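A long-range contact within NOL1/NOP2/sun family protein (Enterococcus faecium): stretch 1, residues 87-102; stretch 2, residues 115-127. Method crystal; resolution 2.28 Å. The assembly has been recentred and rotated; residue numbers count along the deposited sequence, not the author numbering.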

ATOM      1  N   GLU A  87      -0.410 -10.387   6.914  1.00 28.97           N
ATOM      2  CA  GLU A  87       0.976  -9.948   6.904  1.00 31.16           C
ATOM      3  C   GLU A  87       1.303  -9.344   5.571  1.00 33.75           C
ATOM      4  O   GLU A  87       0.891  -9.857   4.530  1.00 31.12           O
ATOM      5  CB  GLU A  87       1.934 -11.101   7.166  1.00 30.55           C
ATOM      6  CG  GLU A  87       1.715 -11.753   8.499  1.00 40.75           C
ATOM      7  CD  GLU A  87       2.677 -12.877   8.757  1.00 41.91           C
ATOM      8  OE1 GLU A  87       2.804 -13.248   9.932  1.00 37.55           O
ATOM      9  OE2 GLU A  87       3.306 -13.378   7.797  1.00 44.45           O
ATOM     10  N   TYR A  88       2.032  -8.238   5.623  1.00 34.95           N
ATOM     11  CA  TYR A  88       2.566  -7.602   4.430  1.00 38.13           C
ATOM     12  C   TYR A  88       4.061  -7.441   4.654  1.00 38.46           C
ATOM     13  O   TYR A  88       4.481  -6.788   5.613  1.00 36.27           O
ATOM     14  CB  TYR A  88       1.924  -6.227   4.206  1.00 33.48           C
ATOM     15  CG  TYR A  88       2.055  -5.750   2.788  1.00 37.35           C
ATOM     16  CD1 TYR A  88       1.026  -5.952   1.879  1.00 39.08           C
ATOM     17  CD2 TYR A  88       3.219  -5.119   2.342  1.00 34.39           C
ATOM     18  CE1 TYR A  88       1.142  -5.536   0.572  1.00 43.91           C
ATOM     19  CE2 TYR A  88       3.341  -4.698   1.030  1.00 33.97           C
ATOM     20  CZ  TYR A  88       2.298  -4.915   0.151  1.00 42.51           C
ATOM     21  OH  TYR A  88       2.394  -4.510  -1.155  1.00 52.98           O
ATOM     22  N   SER A  89       4.869  -8.053   3.801  1.00 40.12           N
ATOM     23  CA  SER A  89       6.314  -7.892   3.944  1.00 44.78           C
ATOM     24  C   SER A  89       6.753  -6.560   3.349  1.00 37.05           C
ATOM     25  O   SER A  89       6.328  -6.180   2.263  1.00 39.21           O
ATOM     26  CB  SER A  89       7.092  -9.073   3.347  1.00 52.19           C
ATOM     27  OG  SER A  89       6.806  -9.239   1.975  1.00 57.87           O
ATOM     28  N   GLN A  90       7.584  -5.847   4.100  1.00 35.15           N
ATOM     29  CA  GLN A  90       8.023  -4.504   3.745  1.00 36.39           C
ATOM     30  C   GLN A  90       9.346  -4.249   4.453  1.00 38.42           C
ATOM     31  O   GLN A  90       9.485  -4.559   5.640  1.00 37.04           O
ATOM     32  CB  GLN A  90       6.990  -3.477   4.202  1.00 31.51           C
ATOM     33  CG  GLN A  90       7.306  -2.071   3.760  1.00 36.23           C
ATOM     34  CD  GLN A  90       6.308  -1.056   4.253  1.00 37.27           C
ATOM     35  OE1 GLN A  90       5.606  -1.280   5.243  1.00 36.44           O
ATOM     36  NE2 GLN A  90       6.239   0.077   3.568  1.00 30.57           N
ATOM     37  N   GLU A  91      10.330  -3.705   3.744  1.00 40.91           N
ATOM     38  CA  GLU A  91      11.634  -3.514   4.371  1.00 38.89           C
ATOM     39  C   GLU A  91      11.530  -2.411   5.418  1.00 33.23           C
ATOM     40  O   GLU A  91      10.796  -1.448   5.235  1.00 38.29           O
ATOM     41  CB  GLU A  91      12.719  -3.239   3.333  1.00 48.78           C
ATOM     42  CG  GLU A  91      12.944  -1.786   3.007  1.00 55.68           C
ATOM     43  CD  GLU A  91      14.065  -1.170   3.820  1.00 52.21           C
ATOM     44  OE1 GLU A  91      14.655  -1.851   4.696  1.00 41.19           O
ATOM     45  OE2 GLU A  91      14.354   0.009   3.567  1.00 59.53           O
ATOM     46  N   PRO A  92      12.221  -2.585   6.551  1.00 36.26           N
ATOM     47  CA  PRO A  92      12.096  -1.729   7.737  1.00 37.32           C
ATOM     48  C   PRO A  92      12.205  -0.219   7.547  1.00 38.04           C
ATOM     49  O   PRO A  92      11.402   0.502   8.146  1.00 40.43           O
ATOM     50  CB  PRO A  92      13.194  -2.262   8.657  1.00 36.51           C
ATOM     51  CG  PRO A  92      13.177  -3.723   8.352  1.00 33.84           C
ATOM     52  CD  PRO A  92      12.944  -3.830   6.864  1.00 32.86           C
ATOM     53  N   SER A  93      13.147   0.270   6.754  1.00 37.53           N
ATOM     54  CA  SER A  93      13.231   1.715   6.582  1.00 34.75           C
ATOM     55  C   SER A  93      12.121   2.246   5.675  1.00 32.02           C
ATOM     56  O   SER A  93      11.678   3.383   5.822  1.00 32.68           O
ATOM     57  CB  SER A  93      14.624   2.163   6.108  1.00 36.10           C
ATOM     58  OG  SER A  93      14.791   2.022   4.711  1.00 41.06           O
ATOM     59  N   ALA A  94      11.672   1.420   4.743  1.00 33.63           N
ATOM     60  CA  ALA A  94      10.570   1.808   3.862  1.00 35.80           C
ATOM     61  C   ALA A  94       9.292   2.109   4.664  1.00 32.31           C
ATOM     62  O   ALA A  94       8.471   2.937   4.267  1.00 35.88           O
ATOM     63  CB  ALA A  94      10.315   0.727   2.817  1.00 31.80           C
HETATM   64  N   MSE A  95       9.139   1.449   5.808  1.00 34.30           N
HETATM   65  CA  MSE A  95       7.955   1.661   6.643  1.00 34.18           C
HETATM   66  C   MSE A  95       7.865   3.091   7.157  1.00 35.77           C
HETATM   67  O   MSE A  95       6.800   3.534   7.596  1.00 35.84           O
HETATM   68  CB  MSE A  95       7.950   0.711   7.828  1.00 31.58           C
HETATM   69  CG  MSE A  95       7.897  -0.761   7.464  1.00 30.82           C
HETATM   70 SE   MSE A  95       7.766  -1.792   9.128  1.00 49.72          SE
HETATM   71  CE  MSE A  95       8.041  -3.586   8.398  1.00 28.17           C
ATOM     72  N   ILE A  96       8.984   3.808   7.122  1.00 34.50           N
ATOM     73  CA  ILE A  96       9.022   5.164   7.663  1.00 35.54           C
ATOM     74  C   ILE A  96       8.096   6.076   6.867  1.00 29.96           C
ATOM     75  O   ILE A  96       7.523   7.018   7.399  1.00 28.22           O
ATOM     76  CB  ILE A  96      10.452   5.753   7.647  1.00 45.33           C
ATOM     77  CG1 ILE A  96      10.526   7.000   8.525  1.00 46.47           C
ATOM     78  CG2 ILE A  96      10.887   6.098   6.222  1.00 47.27           C
ATOM     79  CD1 ILE A  96      10.106   6.764   9.935  1.00 51.57           C
ATOM     80  N   VAL A  97       7.946   5.775   5.586  1.00 31.91           N
ATOM     81  CA  VAL A  97       7.214   6.650   4.689  1.00 35.33           C
ATOM     82  C   VAL A  97       5.734   6.670   5.054  1.00 38.32           C
ATOM     83  O   VAL A  97       5.156   7.737   5.278  1.00 40.71           O
ATOM     84  CB  VAL A  97       7.421   6.207   3.233  1.00 33.97           C
ATOM     85  CG1 VAL A  97       6.600   7.048   2.301  1.00 27.19           C
ATOM     86  CG2 VAL A  97       8.899   6.289   2.884  1.00 31.60           C
ATOM     87  N   GLY A  98       5.135   5.483   5.148  1.00 33.60           N
ATOM     88  CA  GLY A  98       3.749   5.354   5.561  1.00 30.86           C
ATOM     89  C   GLY A  98       3.507   5.902   6.945  1.00 27.89           C
ATOM     90  O   GLY A  98       2.465   6.491   7.233  1.00 32.30           O
ATOM     91  N   THR A  99       4.481   5.733   7.820  1.00 31.59           N
ATOM     92  CA  THR A  99       4.325   6.242   9.174  1.00 33.46           C
ATOM     93  C   THR A  99       4.341   7.774   9.188  1.00 32.04           C
ATOM     94  O   THR A  99       3.509   8.400   9.842  1.00 32.34           O
ATOM     95  CB  THR A  99       5.388   5.657  10.101  1.00 35.43           C
ATOM     96  OG1 THR A  99       5.171   4.245  10.203  1.00 34.48           O
ATOM     97  CG2 THR A  99       5.308   6.286  11.486  1.00 33.83           C
ATOM     98  N   ALA A 100       5.274   8.367   8.449  1.00 32.75           N
ATOM     99  CA  ALA A 100       5.344   9.826   8.311  1.00 35.55           C
ATOM    100  C   ALA A 100       4.033  10.400   7.791  1.00 33.96           C
ATOM    101  O   ALA A 100       3.584  11.454   8.236  1.00 32.67           O
ATOM    102  CB  ALA A 100       6.468  10.214   7.379  1.00 35.20           C
ATOM    103  N   ALA A 101       3.424   9.683   6.856  1.00 36.05           N
ATOM    104  CA  ALA A 101       2.219  10.146   6.183  1.00 32.47           C
ATOM    105  C   ALA A 101       1.048  10.315   7.130  1.00 34.13           C
ATOM    106  O   ALA A 101       0.245  11.228   6.956  1.00 37.20           O
ATOM    107  CB  ALA A 101       1.851   9.209   5.029  1.00 28.94           C
ATOM    108  N   ALA A 102       0.952   9.437   8.126  1.00 32.74           N
ATOM    109  CA  ALA A 102      -0.153   9.462   9.093  1.00 33.67           C
ATOM    110  C   ALA A 102      -1.496   9.901   8.488  1.00 32.47           C
ATOM    111  O   ALA A 102      -2.078  10.917   8.881  1.00 28.49           O
ATOM    112  CB  ALA A 102       0.198  10.326  10.287  1.00 36.20           C
TER
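Stretch 2, residues 115-127: APGGKSTQLAAQM

What holds the two stretches together most firmly? Three side-chain amides from glutamines do, each giving a hydrogen to an oxygen across the contact. Gln 90 NE2 donates to Gln 122 OE1 at 2.8 Å with a nearly straight N-H...O angle of 164°, so two amide groups meet directly. Further along, Gln 126 NE2 donates to Gly 98 O at 2.9 Å and 154°. Between them Gln 122 uses the other end of its amide, its NE2 reaching Met 95 O at 3.2 Å, but at 130° this bond is weak. Gln 122 therefore accepts from Gln 90 and donates to Met 95 at once. Both carbonyls also accept backbone hydrogens within stretch 1: Met 95 O accepts from Thr 99 N at 3.2 Å, and Gly 98 O accepts weakly from Ala 102 N at 3.4 Å.

How does stretch 2 run over stretch 1? It begins with a loop that has a cis peptide bond before Pro 116, passes Gly 117 at the N-cap position, and continues as a helix from Gly 118 to Met 127. In stretch 1 a short strand includes Tyr 88 and Ser 89; a loop follows, and then a helix that ends at Ala 101, after which Ala 102 takes a positive phi. The two helices point broadly the same way, crossing at -35°, with their axes 8.7 Å apart at closest approach. Reading along them, the CA of Gln 90 lies 6.0 Å from the CA of Gly 118, the CA of Gly 98 lies 5.1 Å from the CA of Lys 119, and the CA of Ala 102 lies 6.9 Å from the CA of Gln 126.

Why can the backbones come so near at Gly 98? It has no side chain, and the space is taken by Gln 122, whose CD sits 3.3 Å from Gly 98 CA. A CB on Gly 98 would fall 1.9 Å from Gln 122 CD, a clear clash. Lys 119 packs alongside with its aliphatic part: its CG is 4.0 Å from Val 97 CG1, and its CE is 3.8 Å from Gln 90 NE2. Near the end of the first helix, Ala 101 CB meets Leu 123 CD2 at 3.7 Å in an apolar contact.

What does Tyr 88 do at the start of the second helix? Its CB points toward stretch 2, and the Tyr 88 ring carries Thr 121 CG2 over one face, 3.9 Å from its centroid and 19° off the normal, a CH-pi contact. The hydroxyl lies against the glycine turn, with Tyr 88 OH 3.1 Å from Gly 117 C. Tyr 88 OH is also 3.2 Å from Pro 116 O, but the angle is too poor for a hydrogen bond. A CB on Gly 117 would come 2.9 Å from Tyr 88 OH, and the backbone angles there call for glycine in any case.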

ATOM      1  N   ALA A 115       3.145   0.884  -6.489  1.00 40.59           N
ATOM      2  CA  ALA A 115       3.625  -0.505  -6.475  1.00 46.79           C
ATOM      3  C   ALA A 115       4.933  -0.648  -5.686  1.00 43.70           C
ATOM      4  O   ALA A 115       5.783   0.240  -5.724  1.00 32.05           O
ATOM      5  CB  ALA A 115       3.805  -1.021  -7.889  1.00 46.53           C
ATOM      6  N   PRO A 116       5.106  -1.778  -4.980  1.00 46.41           N
ATOM      7  CA  PRO A 116       4.232  -2.961  -4.922  1.00 43.16           C
ATOM      8  C   PRO A 116       2.987  -2.798  -4.041  1.00 45.14           C
ATOM      9  O   PRO A 116       2.035  -3.581  -4.179  1.00 47.08           O
ATOM     10  CB  PRO A 116       5.136  -4.045  -4.314  1.00 43.72           C
ATOM     11  CG  PRO A 116       6.484  -3.426  -4.130  1.00 45.16           C
ATOM     12  CD  PRO A 116       6.311  -1.951  -4.152  1.00 48.83           C
ATOM     13  N   GLY A 117       2.999  -1.811  -3.147  1.00 41.22           N
ATOM     14  CA  GLY A 117       1.836  -1.493  -2.332  1.00 29.00           C
ATOM     15  C   GLY A 117       2.171  -1.411  -0.849  1.00 31.27           C
ATOM     16  O   GLY A 117       1.278  -1.378  -0.008  1.00 33.46           O
ATOM     17  N   GLY A 118       3.460  -1.379  -0.530  1.00 32.89           N
ATOM     18  CA  GLY A 118       3.906  -1.251   0.847  1.00 37.46           C
ATOM     19  C   GLY A 118       3.303  -0.049   1.554  1.00 37.75           C
ATOM     20  O   GLY A 118       2.778  -0.162   2.658  1.00 34.21           O
ATOM     21  N   LYS A 119       3.359   1.118   0.924  1.00 34.80           N
ATOM     22  CA  LYS A 119       2.830   2.317   1.573  1.00 27.57           C
ATOM     23  C   LYS A 119       1.302   2.446   1.514  1.00 31.44           C
ATOM     24  O   LYS A 119       0.691   2.898   2.482  1.00 35.60           O
ATOM     25  CB  LYS A 119       3.527   3.575   1.041  1.00 38.58           C
ATOM     26  CG  LYS A 119       5.044   3.554   1.240  1.00 40.86           C
ATOM     27  CD  LYS A 119       5.710   2.606   0.244  1.00 55.93           C
ATOM     28  CE  LYS A 119       7.157   2.266   0.610  1.00 59.21           C
ATOM     29  NZ  LYS A 119       8.107   3.357   0.262  1.00 50.04           N
ATOM     30  N   SER A 120       0.675   2.038   0.406  1.00 24.97           N
ATOM     31  CA  SER A 120      -0.765   2.221   0.275  1.00 31.55           C
ATOM     32  C   SER A 120      -1.385   1.420   1.377  1.00 33.95           C
ATOM     33  O   SER A 120      -2.404   1.779   1.958  1.00 38.60           O
ATOM     34  CB  SER A 120      -1.291   1.676  -1.055  1.00 31.40           C
ATOM     35  OG  SER A 120      -0.488   2.089  -2.130  1.00 44.89           O
ATOM     36  N   THR A 121      -0.730   0.309   1.646  1.00 33.13           N
ATOM     37  CA  THR A 121      -1.245  -0.701   2.532  1.00 26.56           C
ATOM     38  C   THR A 121      -1.143  -0.197   3.978  1.00 27.61           C
ATOM     39  O   THR A 121      -2.051  -0.406   4.773  1.00 25.61           O
ATOM     40  CB  THR A 121      -0.503  -2.032   2.223  1.00 41.10           C
ATOM     41  OG1 THR A 121      -1.434  -3.001   1.713  1.00 45.30           O
ATOM     42  CG2 THR A 121       0.248  -2.547   3.406  1.00 31.74           C
ATOM     43  N   GLN A 122      -0.085   0.545   4.310  1.00 26.59           N
ATOM     44  CA  GLN A 122      -0.076   1.175   5.633  1.00 33.88           C
ATOM     45  C   GLN A 122      -1.041   2.368   5.742  1.00 31.35           C
ATOM     46  O   GLN A 122      -1.601   2.628   6.814  1.00 28.45           O
ATOM     47  CB  GLN A 122       1.347   1.475   6.191  1.00 39.56           C
ATOM     48  CG  GLN A 122       2.297   2.195   5.291  1.00 48.49           C
ATOM     49  CD  GLN A 122       3.788   2.016   5.681  1.00 43.01           C
ATOM     50  OE1 GLN A 122       4.662   2.032   4.802  1.00 36.49           O
ATOM     51  NE2 GLN A 122       4.079   1.877   6.995  1.00 32.31           N
ATOM     52  N   LEU A 123      -1.274   3.062   4.637  1.00 29.82           N
ATOM     53  CA  LEU A 123      -2.238   4.165   4.642  1.00 25.39           C
ATOM     54  C   LEU A 123      -3.640   3.641   4.907  1.00 24.46           C
ATOM     55  O   LEU A 123      -4.398   4.190   5.708  1.00 29.97           O
ATOM     56  CB  LEU A 123      -2.223   4.892   3.296  1.00 25.50           C
ATOM     57  CG  LEU A 123      -0.932   5.625   2.903  1.00 26.13           C
ATOM     58  CD1 LEU A 123      -1.016   6.097   1.449  1.00 23.14           C
ATOM     59  CD2 LEU A 123      -0.683   6.800   3.836  1.00 21.64           C
ATOM     60  N   ALA A 124      -3.990   2.582   4.200  1.00 23.65           N
ATOM     61  CA  ALA A 124      -5.291   1.976   4.347  1.00 23.15           C
ATOM     62  C   ALA A 124      -5.501   1.478   5.780  1.00 30.95           C
ATOM     63  O   ALA A 124      -6.603   1.588   6.321  1.00 36.11           O
ATOM     64  CB  ALA A 124      -5.437   0.850   3.364  1.00 27.97           C
ATOM     65  N   ALA A 125      -4.454   0.936   6.398  1.00 26.31           N
ATOM     66  CA  ALA A 125      -4.567   0.473   7.784  1.00 31.11           C
ATOM     67  C   ALA A 125      -4.878   1.670   8.658  1.00 35.50           C
ATOM     68  O   ALA A 125      -5.651   1.573   9.606  1.00 34.96           O
ATOM     69  CB  ALA A 125      -3.263  -0.227   8.260  1.00 29.41           C
ATOM     70  N   GLN A 126      -4.274   2.810   8.321  1.00 31.99           N
ATOM     71  CA  GLN A 126      -4.458   4.032   9.090  1.00 25.11           C
ATOM     72  C   GLN A 126      -5.884   4.585   8.937  1.00 33.70           C
ATOM     73  O   GLN A 126      -6.452   5.157   9.871  1.00 33.28           O
ATOM     74  CB  GLN A 126      -3.445   5.084   8.646  1.00 27.22           C
ATOM     75  CG  GLN A 126      -2.021   4.913   9.203  1.00 25.59           C
ATOM     76  CD  GLN A 126      -0.986   5.719   8.402  1.00 29.56           C
ATOM     77  OE1 GLN A 126      -1.294   6.273   7.343  1.00 27.91           O
ATOM     78  NE2 GLN A 126       0.237   5.792   8.913  1.00 26.67           N
HETATM   79  N   MSE A 127      -6.461   4.396   7.755  1.00 29.59           N
HETATM   80  CA  MSE A 127      -7.741   5.004   7.419  1.00 29.33           C
HETATM   81  C   MSE A 127      -8.953   4.211   7.885  1.00 27.77           C
HETATM   82  O   MSE A 127     -10.067   4.732   7.891  1.00 33.58           O
HETATM   83  CB  MSE A 127      -7.809   5.251   5.920  1.00 27.88           C
HETATM   84  CG  MSE A 127      -6.662   6.116   5.446  1.00 33.20           C
HETATM   85 SE   MSE A 127      -6.587   6.181   3.515  1.00 43.69          SE
HETATM   86  CE  MSE A 127      -8.325   7.034   3.254  1.00 27.35           C
TER